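Local coordinates for protein tryptophanyl-tRNA synthetase (Aeropyrum pernix, PDB 3A05) that joins L-tryptophan to its cognate tRNA at the expense of ATP, as a class I aminoacyl-tRNA synthetase, at residues A[75-80]-A[104-109]; A[160-165]-A[189-194]. One frame throughout, in Å; residues are numbered along the deposited sequence.

After N-terminal helices and strands that end with helix 58-66, the chain enters strand 72-77, helix 85-99 and strand 103-108. Contact 1 closes this loop by pairing the two strands in parallel, which makes it a beta-alpha-beta unit. The chain continues through helices 110-115 and 121-139 and strand 147-150 before contact 2 opens. There helix 156-165 packs on helix 183-197, closing a second loop that contains helix 171-178. The two loops follow in series, neither nesting nor crossing. The centres of contacts 1 and 2 lie about 16 Å apart, and the two do not touch. Bound tryptophan bridges them, meeting strand backbone in contact 1 and Gln192 in contact 2.

Contact 1 (A[75-80]-A[104-109]); sequences TGFMPS and VFVAIA. With TRP (tryptophan), chain B.
Phe77 N donates to Ala107 O over 2.7 Å, nearly along the C=O axis, and the same oxygen lies only 3.0 Å from Gly76 CA. A CB on Gly76 would clash with that oxygen, so the close pairing of Gly76 with Ala107 (CA atoms 4.1 Å apart) probably depends on the lack of a side chain. The ladder is parallel: Ala107 N reaches Thr75 O at 2.9 Å, and Ala109 N meets Phe77 O just beyond the last bridge. The strands twist against each other by 31°.

On the face of Gly76 and Ala107 lies the bound tryptophan, its CE3 3.3 Å from Gly76 N. Ala109 CB approaches its CD1 at 4.0 Å, so both segments contribute to the substrate pocket. Apart from Thr75, the residues on the opposite face are apolar: Phe77, Val106 and Ile108. With CG anti to the carbonyl carbon (chi1 -64°), the Phe77 ring turns one edge to Val106, whose CG1 sits 3.6 Å from Phe77 CD1. Pro79, the first residue of the HIGH region and the centre of an inverse gamma turn, sets its CG 3.9 Å from Ile108 CG2.

Helix 85-99 makes the beta-alpha-beta crossover and covers Thr75 and Phe77, while helix 121-139 packs on Phe77, Pro79 and Ile108. Strand 147-150 continues the sheet beyond 104-109.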
ATOM      1  N   THR A  75       4.370  -3.981 -19.032  1.00 21.10           N
ATOM      2  CA  THR A  75       5.536  -3.225 -18.587  1.00 20.75           C
ATOM      3  C   THR A  75       4.935  -1.963 -17.946  1.00 22.34           C
ATOM      4  O   THR A  75       3.726  -1.735 -18.004  1.00 22.53           O
ATOM      5  CB  THR A  75       6.510  -2.844 -19.795  1.00 22.15           C
ATOM      6  OG1 THR A  75       7.650  -2.141 -19.273  1.00 22.20           O
ATOM      7  CG2 THR A  75       5.804  -1.909 -20.765  1.00 22.11           C
ATOM      8  N   GLY A  76       5.721  -1.116 -17.298  1.00 23.34           N
ATOM      9  CA  GLY A  76       5.120   0.146 -16.931  1.00 22.33           C
ATOM     10  C   GLY A  76       6.053   1.308 -17.245  1.00 23.51           C
ATOM     11  O   GLY A  76       7.271   1.097 -17.510  1.00 21.95           O
ATOM     12  N   PHE A  77       5.524   2.532 -17.138  1.00 22.31           N
ATOM     13  CA  PHE A  77       6.362   3.740 -17.414  1.00 23.04           C
ATOM     14  C   PHE A  77       6.200   4.764 -16.306  1.00 24.49           C
ATOM     15  O   PHE A  77       5.086   5.018 -15.845  1.00 23.61           O
ATOM     16  CB  PHE A  77       5.920   4.401 -18.734  1.00 23.60           C
ATOM     17  CG  PHE A  77       6.133   3.553 -19.929  1.00 23.90           C
ATOM     18  CD1 PHE A  77       5.185   2.630 -20.313  1.00 23.66           C
ATOM     19  CD2 PHE A  77       7.341   3.630 -20.645  1.00 27.02           C
ATOM     20  CE1 PHE A  77       5.400   1.793 -21.386  1.00 27.07           C
ATOM     21  CE2 PHE A  77       7.584   2.776 -21.762  1.00 26.36           C
ATOM     22  CZ  PHE A  77       6.618   1.886 -22.149  1.00 26.87           C
ATOM     23  N   MET A  78       7.316   5.340 -15.892  1.00 25.11           N
ATOM     24  CA  MET A  78       7.412   6.532 -15.065  1.00 26.77           C
ATOM     25  C   MET A  78       6.950   7.783 -15.851  1.00 27.93           C
ATOM     26  O   MET A  78       7.646   8.134 -16.818  1.00 28.15           O
ATOM     27  CB  MET A  78       8.895   6.696 -14.671  1.00 26.08           C
ATOM     28  CG  MET A  78       9.196   7.929 -13.786  1.00 26.98           C
ATOM     29  SD  MET A  78       8.035   8.047 -12.356  1.00 36.48           S
ATOM     30  CE  MET A  78       8.636   6.640 -11.460  1.00 29.56           C
ATOM     31  N   PRO A  79       5.802   8.437 -15.480  1.00 27.51           N
ATOM     32  CA  PRO A  79       5.362   9.617 -16.280  1.00 29.30           C
ATOM     33  C   PRO A  79       6.120  10.902 -15.904  1.00 29.78           C
ATOM     34  O   PRO A  79       5.565  11.765 -15.241  1.00 28.77           O
ATOM     35  CB  PRO A  79       3.919   9.786 -15.873  1.00 28.95           C
ATOM     36  CG  PRO A  79       3.882   9.304 -14.466  1.00 29.28           C
ATOM     37  CD  PRO A  79       4.852   8.171 -14.384  1.00 28.51           C
ATOM     38  N   SER A  80       7.377  10.977 -16.319  1.00 30.33           N
ATOM     39  CA  SER A  80       8.269  12.064 -16.013  1.00 33.60           C
ATOM     40  C   SER A  80       9.058  12.364 -17.314  1.00 34.45           C
ATOM     41  O   SER A  80       9.574  11.427 -17.941  1.00 34.62           O
ATOM     42  CB  SER A  80       9.304  11.541 -15.025  1.00 33.69           C
ATOM     43  OG  SER A  80      10.017  12.641 -14.485  1.00 41.13           O
ATOM     44  N   VAL A 104      -1.774  -6.826 -24.102  1.00 26.14           N
ATOM     45  CA  VAL A 104      -0.744  -5.929 -23.638  1.00 23.10           C
ATOM     46  C   VAL A 104      -1.280  -5.110 -22.465  1.00 22.19           C
ATOM     47  O   VAL A 104      -2.376  -4.624 -22.546  1.00 22.27           O
ATOM     48  CB  VAL A 104      -0.315  -4.925 -24.781  1.00 24.25           C
ATOM     49  CG1 VAL A 104       0.638  -3.870 -24.199  1.00 21.08           C
ATOM     50  CG2 VAL A 104       0.371  -5.657 -26.006  1.00 17.68           C
ATOM     51  N   PHE A 105      -0.516  -4.997 -21.393  1.00 20.42           N
ATOM     52  CA  PHE A 105      -0.900  -4.151 -20.306  1.00 21.91           C
ATOM     53  C   PHE A 105       0.188  -3.079 -20.177  1.00 20.37           C
ATOM     54  O   PHE A 105       1.334  -3.393 -20.164  1.00 19.73           O
ATOM     55  CB  PHE A 105      -0.951  -4.933 -18.955  1.00 20.44           C
ATOM     56  CG  PHE A 105      -2.110  -5.930 -18.874  1.00 25.06           C
ATOM     57  CD1 PHE A 105      -1.984  -7.212 -19.349  1.00 22.22           C
ATOM     58  CD2 PHE A 105      -3.335  -5.543 -18.309  1.00 23.34           C
ATOM     59  CE1 PHE A 105      -3.095  -8.152 -19.209  1.00 20.83           C
ATOM     60  CE2 PHE A 105      -4.409  -6.416 -18.246  1.00 23.19           C
ATOM     61  CZ  PHE A 105      -4.304  -7.677 -18.723  1.00 21.76           C
ATOM     62  N   VAL A 106      -0.183  -1.837 -19.981  1.00 21.37           N
ATOM     63  CA  VAL A 106       0.865  -0.846 -19.705  1.00 23.09           C
ATOM     64  C   VAL A 106       0.481  -0.172 -18.419  1.00 22.42           C
ATOM     65  O   VAL A 106      -0.564   0.421 -18.361  1.00 22.03           O
ATOM     66  CB  VAL A 106       0.826   0.256 -20.835  1.00 23.91           C
ATOM     67  CG1 VAL A 106       1.797   1.461 -20.498  1.00 24.84           C
ATOM     68  CG2 VAL A 106       1.131  -0.406 -22.188  1.00 20.61           C
ATOM     69  N   ALA A 107       1.343  -0.232 -17.426  1.00 21.45           N
ATOM     70  CA  ALA A 107       1.105   0.504 -16.215  1.00 23.13           C
ATOM     71  C   ALA A 107       1.726   1.920 -16.273  1.00 23.16           C
ATOM     72  O   ALA A 107       2.862   2.090 -16.717  1.00 23.26           O
ATOM     73  CB  ALA A 107       1.686  -0.241 -14.973  1.00 21.92           C
ATOM     74  N   ILE A 108       0.953   2.908 -15.806  1.00 22.72           N
ATOM     75  CA  ILE A 108       1.495   4.198 -15.494  1.00 22.03           C
ATOM     76  C   ILE A 108       1.819   4.295 -14.022  1.00 22.30           C
ATOM     77  O   ILE A 108       0.919   4.207 -13.149  1.00 22.68           O
ATOM     78  CB  ILE A 108       0.494   5.324 -15.847  1.00 22.33           C
ATOM     79  CG1 ILE A 108       0.034   5.181 -17.303  1.00 24.03           C
ATOM     80  CG2 ILE A 108       1.130   6.696 -15.545  1.00 17.80           C
ATOM     81  CD1 ILE A 108       1.205   5.255 -18.415  1.00 26.63           C
ATOM     82  N   ALA A 109       3.095   4.525 -13.746  1.00 22.11           N
ATOM     83  CA  ALA A 109       3.610   4.562 -12.385  1.00 21.18           C
ATOM     84  C   ALA A 109       3.447   5.847 -11.711  1.00 20.08           C
ATOM     85  O   ALA A 109       4.397   6.324 -11.159  1.00 21.32           O
ATOM     86  CB  ALA A 109       5.087   4.140 -12.342  1.00 22.36           C
TER
HETATM   87  N   TRP B 377       9.325   1.084 -11.763  1.00 33.43           N
HETATM   88  CA  TRP B 377       9.404   1.456 -13.187  1.00 33.91           C
HETATM   89  C   TRP B 377      10.277   2.722 -13.367  1.00 35.51           C
HETATM   90  O   TRP B 377      10.674   3.049 -14.466  1.00 35.87           O
HETATM   91  CB  TRP B 377       7.997   1.633 -13.760  1.00 31.71           C
HETATM   92  CG  TRP B 377       7.132   0.396 -13.557  1.00 30.12           C
HETATM   93  CD1 TRP B 377       6.053   0.271 -12.683  1.00 24.33           C
HETATM   94  CD2 TRP B 377       7.302  -0.923 -14.178  1.00 28.50           C
HETATM   95  NE1 TRP B 377       5.514  -1.005 -12.797  1.00 25.93           N
HETATM   96  CE2 TRP B 377       6.262  -1.754 -13.681  1.00 27.20           C
HETATM   97  CE3 TRP B 377       8.200  -1.451 -15.137  1.00 27.78           C
HETATM   98  CZ2 TRP B 377       6.105  -3.101 -14.086  1.00 26.39           C
HETATM   99  CZ3 TRP B 377       8.030  -2.800 -15.564  1.00 27.93           C
HETATM  100  CH2 TRP B 377       6.987  -3.603 -15.024  1.00 27.56           C

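Contact 2 (A[160-165]-A[189-194]). With TRP (tryptophan), chain B.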
ATOM      1  N   ARG A 160      -4.944  -5.131  -2.826  1.00 22.20           N
ATOM      2  CA  ARG A 160      -4.866  -6.217  -1.813  1.00 23.21           C
ATOM      3  C   ARG A 160      -3.573  -6.958  -1.974  1.00 22.67           C
ATOM      4  O   ARG A 160      -2.900  -7.290  -0.972  1.00 25.04           O
ATOM      5  CB  ARG A 160      -6.073  -7.182  -1.918  1.00 21.73           C
ATOM      6  CG  ARG A 160      -6.032  -8.219  -0.769  1.00 23.60           C
ATOM      7  CD  ARG A 160      -7.342  -9.024  -0.737  1.00 22.34           C
ATOM      8  NE  ARG A 160      -8.565  -8.201  -0.797  1.00 22.90           N
ATOM      9  CZ  ARG A 160      -9.567  -8.486  -1.605  1.00 22.83           C
ATOM     10  NH1 ARG A 160      -9.473  -9.566  -2.356  1.00 27.90           N
ATOM     11  NH2 ARG A 160     -10.662  -7.733  -1.667  1.00 21.56           N
ATOM     12  N   LEU A 161      -3.122  -7.142  -3.213  1.00 22.78           N
ATOM     13  CA  LEU A 161      -1.850  -7.850  -3.364  1.00 21.63           C
ATOM     14  C   LEU A 161      -0.780  -7.126  -2.671  1.00 21.55           C
ATOM     15  O   LEU A 161       0.126  -7.708  -2.058  1.00 21.39           O
ATOM     16  CB  LEU A 161      -1.479  -7.995  -4.846  1.00 23.44           C
ATOM     17  CG  LEU A 161      -2.378  -8.986  -5.603  1.00 24.74           C
ATOM     18  CD1 LEU A 161      -2.091  -9.045  -7.100  1.00 24.73           C
ATOM     19  CD2 LEU A 161      -2.186 -10.369  -4.953  1.00 23.15           C
ATOM     20  N   ILE A 162      -0.795  -5.814  -2.859  1.00 21.27           N
ATOM     21  CA  ILE A 162       0.286  -5.009  -2.348  1.00 21.41           C
ATOM     22  C   ILE A 162       0.264  -5.156  -0.800  1.00 21.11           C
ATOM     23  O   ILE A 162       1.289  -5.313  -0.160  1.00 21.73           O
ATOM     24  CB  ILE A 162       0.064  -3.498  -2.740  1.00 20.62           C
ATOM     25  CG1 ILE A 162       0.136  -3.310  -4.272  1.00 20.65           C
ATOM     26  CG2 ILE A 162       1.132  -2.648  -2.041  1.00 22.32           C
ATOM     27  CD1 ILE A 162      -0.404  -1.936  -4.774  1.00 20.02           C
ATOM     28  N   GLN A 163      -0.909  -5.099  -0.216  1.00 21.52           N
ATOM     29  CA  GLN A 163      -1.047  -5.233   1.288  1.00 23.30           C
ATOM     30  C   GLN A 163      -0.510  -6.577   1.750  1.00 23.25           C
ATOM     31  O   GLN A 163       0.296  -6.640   2.667  1.00 24.48           O
ATOM     32  CB  GLN A 163      -2.514  -5.135   1.638  1.00 21.94           C
ATOM     33  CG  GLN A 163      -3.052  -3.746   1.415  1.00 21.40           C
ATOM     34  CD  GLN A 163      -4.565  -3.684   1.696  1.00 24.78           C
ATOM     35  OE1 GLN A 163      -5.360  -4.254   0.955  1.00 21.25           O
ATOM     36  NE2 GLN A 163      -4.950  -2.997   2.773  1.00 22.34           N
ATOM     37  N   LEU A 164      -0.858  -7.629   1.022  1.00 23.90           N
ATOM     38  CA  LEU A 164      -0.438  -8.975   1.434  1.00 25.55           C
ATOM     39  C   LEU A 164       1.016  -9.191   1.130  1.00 26.00           C
ATOM     40  O   LEU A 164       1.690  -9.847   1.909  1.00 27.52           O
ATOM     41  CB  LEU A 164      -1.334 -10.078   0.838  1.00 23.67           C
ATOM     42  CG  LEU A 164      -2.836 -10.011   1.074  1.00 26.32           C
ATOM     43  CD1 LEU A 164      -3.551 -11.183   0.397  1.00 28.07           C
ATOM     44  CD2 LEU A 164      -3.205  -9.913   2.566  1.00 28.50           C
ATOM     45  N   PHE A 165       1.551  -8.582   0.051  1.00 25.45           N
ATOM     46  CA  PHE A 165       2.969  -8.763  -0.226  1.00 23.12           C
ATOM     47  C   PHE A 165       3.828  -8.162   0.831  1.00 23.01           C
ATOM     48  O   PHE A 165       4.998  -8.590   1.018  1.00 24.55           O
ATOM     49  CB  PHE A 165       3.415  -8.123  -1.550  1.00 22.61           C
ATOM     50  CG  PHE A 165       2.812  -8.716  -2.790  1.00 23.97           C
ATOM     51  CD1 PHE A 165       2.282 -10.008  -2.805  1.00 22.46           C
ATOM     52  CD2 PHE A 165       2.881  -8.000  -3.998  1.00 24.33           C
ATOM     53  CE1 PHE A 165       1.790 -10.561  -3.974  1.00 25.13           C
ATOM     54  CE2 PHE A 165       2.407  -8.558  -5.194  1.00 23.07           C
ATOM     55  CZ  PHE A 165       1.845  -9.825  -5.191  1.00 25.59           C
ATOM     56  N   SER A 189       8.319  -0.634  -4.694  1.00 24.16           N
ATOM     57  CA  SER A 189       8.737  -1.980  -4.952  1.00 26.01           C
ATOM     58  C   SER A 189       7.567  -2.996  -4.884  1.00 25.16           C
ATOM     59  O   SER A 189       7.403  -3.794  -5.804  1.00 25.91           O
ATOM     60  CB  SER A 189       9.845  -2.332  -3.945  1.00 25.75           C
ATOM     61  OG  SER A 189      10.410  -3.535  -4.363  1.00 31.79           O
ATOM     62  N   LEU A 190       6.736  -2.929  -3.835  1.00 23.22           N
ATOM     63  CA  LEU A 190       5.596  -3.823  -3.747  1.00 23.09           C
ATOM     64  C   LEU A 190       4.586  -3.578  -4.846  1.00 22.25           C
ATOM     65  O   LEU A 190       3.978  -4.517  -5.323  1.00 20.62           O
ATOM     66  CB  LEU A 190       4.875  -3.718  -2.363  1.00 22.62           C
ATOM     67  CG  LEU A 190       5.683  -4.025  -1.071  1.00 25.35           C
ATOM     68  CD1 LEU A 190       4.818  -3.855   0.133  1.00 28.36           C
ATOM     69  CD2 LEU A 190       6.261  -5.412  -1.041  1.00 31.44           C
ATOM     70  N   THR A 191       4.344  -2.303  -5.195  1.00 22.51           N
ATOM     71  CA  THR A 191       3.319  -1.932  -6.214  1.00 22.47           C
ATOM     72  C   THR A 191       3.741  -2.438  -7.585  1.00 21.51           C
ATOM     73  O   THR A 191       2.935  -2.883  -8.418  1.00 21.13           O
ATOM     74  CB  THR A 191       3.176  -0.336  -6.218  1.00 23.47           C
ATOM     75  OG1 THR A 191       2.774   0.055  -4.918  1.00 24.46           O
ATOM     76  CG2 THR A 191       2.119   0.220  -7.273  1.00 23.91           C
ATOM     77  N   GLN A 192       5.030  -2.374  -7.828  1.00 22.33           N
ATOM     78  CA  GLN A 192       5.534  -2.865  -9.106  1.00 23.69           C
ATOM     79  C   GLN A 192       5.388  -4.362  -9.202  1.00 23.87           C
ATOM     80  O   GLN A 192       5.097  -4.883 -10.245  1.00 24.96           O
ATOM     81  CB  GLN A 192       6.997  -2.453  -9.322  1.00 23.56           C
ATOM     82  CG  GLN A 192       7.580  -3.037 -10.654  1.00 27.70           C
ATOM     83  CD  GLN A 192       8.980  -2.449 -11.051  1.00 36.99           C
ATOM     84  OE1 GLN A 192       9.420  -1.440 -10.519  1.00 46.38           O
ATOM     85  NE2 GLN A 192       9.629  -3.066 -12.006  1.00 35.88           N
ATOM     86  N   ALA A 193       5.561  -5.083  -8.099  1.00 24.18           N
ATOM     87  CA  ALA A 193       5.338  -6.528  -8.155  1.00 23.63           C
ATOM     88  C   ALA A 193       3.870  -6.716  -8.425  1.00 22.79           C
ATOM     89  O   ALA A 193       3.458  -7.649  -9.098  1.00 22.86           O
ATOM     90  CB  ALA A 193       5.721  -7.212  -6.734  1.00 21.10           C
ATOM     91  N   ALA A 194       3.049  -5.897  -7.803  1.00 21.69           N
ATOM     92  CA  ALA A 194       1.630  -6.083  -8.062  1.00 22.81           C
ATOM     93  C   ALA A 194       1.279  -5.722  -9.495  1.00 21.61           C
ATOM     94  O   ALA A 194       0.359  -6.282 -10.127  1.00 20.90           O
ATOM     95  CB  ALA A 194       0.827  -5.209  -7.099  1.00 22.77           C
TER
HETATM   96  N   TRP B 377       9.325   1.084 -11.763  1.00 33.43           N
HETATM   97  CA  TRP B 377       9.404   1.456 -13.187  1.00 33.91           C
HETATM   98  C   TRP B 377      10.277   2.722 -13.367  1.00 35.51           C
HETATM   99  O   TRP B 377      10.674   3.049 -14.466  1.00 35.87           O
HETATM  100  CB  TRP B 377       7.997   1.633 -13.760  1.00 31.71           C
HETATM  101  CG  TRP B 377       7.132   0.396 -13.557  1.00 30.12           C
HETATM  102  CD1 TRP B 377       6.053   0.271 -12.683  1.00 24.33           C
HETATM  103  CD2 TRP B 377       7.302  -0.923 -14.178  1.00 28.50           C
HETATM  104  NE1 TRP B 377       5.514  -1.005 -12.797  1.00 25.93           N
HETATM  105  CE2 TRP B 377       6.262  -1.754 -13.681  1.00 27.20           C
HETATM  106  CE3 TRP B 377       8.200  -1.451 -15.137  1.00 27.78           C
HETATM  107  CZ2 TRP B 377       6.105  -3.101 -14.086  1.00 26.39           C
HETATM  108  CZ3 TRP B 377       8.030  -2.800 -15.564  1.00 27.93           C
HETATM  109  CH2 TRP B 377       6.987  -3.603 -15.024  1.00 27.56           C
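Ile162, Phe165 and Leu190 bury the most surface here, and they hold together two helix segments whose axes cross at 128° and approach to 8.7 Å. Ile162 works with all three carbons beyond CB. Its CG1 presses on Ala194 CB at 3.5 Å, tighter than an ordinary carbon contact; its CG2 meets Leu190 CB at 3.9 Å; and its CD1 reaches Thr191 OG1 at 3.8 Å. That last approach is van der Waals, CD1 being a methyl; the hydroxyl has its hydrogen bond with Met187 O of its own helix.

Phe165 enters by its ring edge. A chi2 of -22° directs the CD2-CE2 side at the backbone of the partner helix, so that Ala194 N, 3.8 Å from CE2, and Leu190 O both lie in the ring plane, while Leu161 O of its own helix lies over the rim of one face. Ala193 CB, 3.9 Å from Phe165 CE2, comes in obliquely. Leu190 in turn sends its two methyls to different residues: CD1 to the carbonyl oxygen of Ile162, CD2 to CB of Phe165. No hydrogen bond crosses.

Gln192 leaves its helix on the side away from 160-165, and its extended chain (chi1 177°) carries OE1 to 2.8 Å from the amino N of bound tryptophan, with CG against the indole. An alanine here would remove the carboxamide and would probably leave that amino group without this polar mate and one side of the indole less closely held.

The second subunit meets both helices: Arg160 NE is hydrogen-bonded to Thr152 O of that subunit, and Leu190 packs on its Met187. Within the chain, Leu228 of helix 219-231 touches both Phe165 and Ala193, and Met174 of helix 171-178 touches Leu190.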